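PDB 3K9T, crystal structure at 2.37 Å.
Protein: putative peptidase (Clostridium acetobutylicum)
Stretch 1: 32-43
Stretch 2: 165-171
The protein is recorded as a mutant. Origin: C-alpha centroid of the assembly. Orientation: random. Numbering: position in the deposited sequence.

Stretch 1 32-43: SITGNGVRKTMD
Stretch 2, residues 165-171: GSLTYGE

Residues 36-43 form a helix and residues 166-171 a strand; their axes run nearly parallel, 20° apart in N-to-C direction, with a closest approach of 8.5 Å. Register is fixed by Thr34 CA to Leu167 CA at 5.0 Å and Met42 CA to Gly170 CA at 6.9 Å. The contact buries 405 Å², both sides summed, and has no clear direct hydrogen bond.

Two waters bridge the backbones instead. Water 1 donates to Ile33 O (2.7 Å) and Thr168 O (2.9 Å). Water 2 accepts from Gly35 N (2.9 Å) and donates to Ser166 O (2.6 Å) and Thr168 OG1 (2.9 Å). Gly35 is the N-cap; its phi/psi of 117/171 would jam a CB against the preceding carbonyl O, so glycine suits the turn. Gly35 O accepts from Arg39 N at 3.2 Å and, weakly, from Val38 N at 3.1 Å, starting the helix.

Nonpolar packing centres on Thr168 (chi1 -49°, m), whose CB points toward the helix. Val38 CG1 (chi1 t) lies 3.9 Å from Thr168 CB, and Met42 CG lies 4.0 Å from Thr168 CG2. Met42, a selenomethionine with chi angles m, m, t, carries CE to 3.6 Å from Gly170 N. An ideal CB on Gly170 would sit 2.9 Å from Met42 SE, a clash, so the absent side chain makes room. Before the helix, Thr34 CG2 (chi1 p) meets Leu167 CB at 4.1 Å, while Ile33 O is 3.9 Å from Leu167 CD1; Leu167 has chi1 t and chi2 146°.

Among polar side chains, the CA-to-CB bond of Arg39 (chi1-chi4 -67°, 171°, -171°, 115°) points sideways to the strand, yet the chain, with chi2 and chi3 both t, brings NH2 to 3.3 Å from both Ser166 O and Ser166 OG (chi1 p). Arg39 NH1 donates to Asn36 OD1 at 3.0 Å, a hydrogen bond within the helix, with an N-H...acceptor angle of 146°.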

# COMPACT_ATOMS: atom_id res chain seq x y z
N SER A 32 -14.77 -40.51 15.55
CA SER A 32 -13.32 -40.40 15.63
C SER A 32 -12.88 -40.30 14.14
O SER A 32 -13.73 -40.08 13.26
CB SER A 32 -12.72 -41.62 16.34
OG SER A 32 -11.31 -41.51 16.47
N ILE A 33 -11.59 -40.46 13.86
CA ILE A 33 -11.13 -40.42 12.47
C ILE A 33 -11.57 -41.63 11.64
O ILE A 33 -11.46 -41.63 10.43
CB ILE A 33 -9.62 -40.20 12.34
CG1 ILE A 33 -8.82 -41.24 13.11
CG2 ILE A 33 -9.25 -38.81 12.84
CD1 ILE A 33 -7.32 -41.23 12.66
N THR A 34 -12.01 -42.68 12.33
CA THR A 34 -12.55 -43.88 11.71
C THR A 34 -13.66 -44.36 12.63
O THR A 34 -13.86 -43.79 13.69
CB THR A 34 -11.48 -45.01 11.56
OG1 THR A 34 -11.09 -45.48 12.86
CG2 THR A 34 -10.28 -44.53 10.77
N GLY A 35 -14.42 -45.36 12.20
CA GLY A 35 -15.35 -46.04 13.11
C GLY A 35 -16.83 -45.98 12.80
O GLY A 35 -17.28 -45.23 11.92
N ASN A 36 -17.59 -46.77 13.56
CA ASN A 36 -19.05 -46.83 13.35
C ASN A 36 -19.78 -45.51 13.69
O ASN A 36 -20.90 -45.28 13.25
CB ASN A 36 -19.67 -48.02 14.10
CG ASN A 36 -19.32 -49.36 13.48
OD1 ASN A 36 -19.12 -49.47 12.28
ND2 ASN A 36 -19.26 -50.39 14.30
N GLY A 37 -19.12 -44.64 14.44
CA GLY A 37 -19.71 -43.36 14.79
C GLY A 37 -19.73 -42.50 13.56
O GLY A 37 -20.70 -41.78 13.31
N VAL A 38 -18.65 -42.60 12.79
CA VAL A 38 -18.59 -41.88 11.53
C VAL A 38 -19.68 -42.44 10.63
O VAL A 38 -20.40 -41.66 9.97
CB VAL A 38 -17.24 -41.99 10.83
CG1 VAL A 38 -17.25 -41.12 9.55
CG2 VAL A 38 -16.06 -41.61 11.78
N ARG A 39 -19.83 -43.77 10.61
CA ARG A 39 -20.87 -44.39 9.78
C ARG A 39 -22.27 -43.99 10.19
O ARG A 39 -23.10 -43.69 9.33
CB ARG A 39 -20.71 -45.90 9.70
CG ARG A 39 -19.44 -46.28 8.96
CD ARG A 39 -19.11 -47.74 9.02
NE ARG A 39 -17.78 -48.00 8.47
CZ ARG A 39 -16.73 -48.45 9.17
NH1 ARG A 39 -16.85 -48.74 10.45
NH2 ARG A 39 -15.56 -48.63 8.58
N LYS A 40 -22.53 -43.91 11.51
CA LYS A 40 -23.87 -43.49 11.97
C LYS A 40 -24.12 -42.05 11.56
O LYS A 40 -25.25 -41.66 11.26
CB LYS A 40 -24.02 -43.73 13.49
CG LYS A 40 -25.44 -43.78 13.98
N THR A 41 -23.04 -41.27 11.49
CA THR A 41 -23.12 -39.86 11.13
C THR A 41 -23.44 -39.69 9.64
O THR A 41 -24.24 -38.83 9.28
CB THR A 41 -21.81 -39.12 11.54
OG1 THR A 41 -21.69 -39.18 12.95
CG2 THR A 41 -21.80 -37.64 11.13
N MSE A 42 -22.82 -40.51 8.80
CA MSE A 42 -23.12 -40.55 7.37
C MSE A 42 -24.56 -41.03 7.14
O MSE A 42 -25.22 -40.58 6.18
CB MSE A 42 -22.16 -41.47 6.64
CG MSE A 42 -20.70 -41.06 6.74
SE MSE A 42 -20.26 -39.27 6.04
CE MSE A 42 -18.36 -39.16 6.63
N ASP A 43 -25.06 -41.94 7.97
CA ASP A 43 -26.46 -42.35 7.81
C ASP A 43 -27.40 -41.17 8.02
O ASP A 43 -28.36 -40.97 7.26
CB ASP A 43 -26.84 -43.47 8.78
CG ASP A 43 -26.12 -44.76 8.47
OD1 ASP A 43 -25.76 -44.97 7.32
OD2 ASP A 43 -25.94 -45.58 9.38
N GLY A 165 -9.18 -52.11 9.44
CA GLY A 165 -10.57 -51.91 9.04
C GLY A 165 -10.59 -50.99 7.83
O GLY A 165 -9.87 -51.23 6.82
N SER A 166 -11.38 -49.93 7.92
CA SER A 166 -11.35 -48.91 6.90
C SER A 166 -11.80 -47.55 7.40
O SER A 166 -12.53 -47.43 8.40
CB SER A 166 -12.21 -49.33 5.72
OG SER A 166 -13.52 -49.57 6.16
N LEU A 167 -11.35 -46.54 6.65
CA LEU A 167 -11.62 -45.14 6.93
C LEU A 167 -12.76 -44.66 6.04
O LEU A 167 -12.68 -44.76 4.81
CB LEU A 167 -10.35 -44.29 6.69
CG LEU A 167 -10.43 -42.76 6.87
CD1 LEU A 167 -9.12 -42.20 7.40
CD2 LEU A 167 -10.82 -42.09 5.60
N THR A 168 -13.81 -44.15 6.69
CA THR A 168 -15.00 -43.66 6.01
C THR A 168 -14.88 -42.20 5.62
O THR A 168 -14.46 -41.38 6.45
CB THR A 168 -16.25 -43.76 6.92
OG1 THR A 168 -16.30 -45.08 7.49
CG2 THR A 168 -17.54 -43.46 6.09
N TYR A 169 -15.23 -41.89 4.37
CA TYR A 169 -15.51 -40.50 3.99
C TYR A 169 -16.72 -40.44 3.07
O TYR A 169 -16.97 -41.39 2.32
CB TYR A 169 -14.30 -39.73 3.42
CG TYR A 169 -13.84 -40.10 2.03
CD1 TYR A 169 -14.41 -39.55 0.92
CD2 TYR A 169 -12.78 -40.95 1.84
CE1 TYR A 169 -13.96 -39.84 -0.32
CE2 TYR A 169 -12.33 -41.25 0.58
CZ TYR A 169 -12.91 -40.70 -0.49
OH TYR A 169 -12.47 -41.04 -1.75
N GLY A 170 -17.46 -39.34 3.15
CA GLY A 170 -18.65 -39.13 2.32
C GLY A 170 -18.48 -37.98 1.33
O GLY A 170 -17.77 -37.01 1.59
N GLU A 171 -19.19 -38.06 0.22
CA GLU A 171 -19.02 -37.09 -0.85
C GLU A 171 -20.32 -36.90 -1.65
O GLU A 171 -21.02 -37.87 -1.97
CB GLU A 171 -17.91 -37.60 -1.75
CG GLU A 171 -17.52 -36.77 -2.91
CD GLU A 171 -16.29 -37.35 -3.64
OE1 GLU A 171 -15.78 -38.42 -3.23
OE2 GLU A 171 -15.80 -36.72 -4.59
O HOH W 1 -13.87 -41.44 9.27
O HOH W 2 -14.16 -45.68 9.36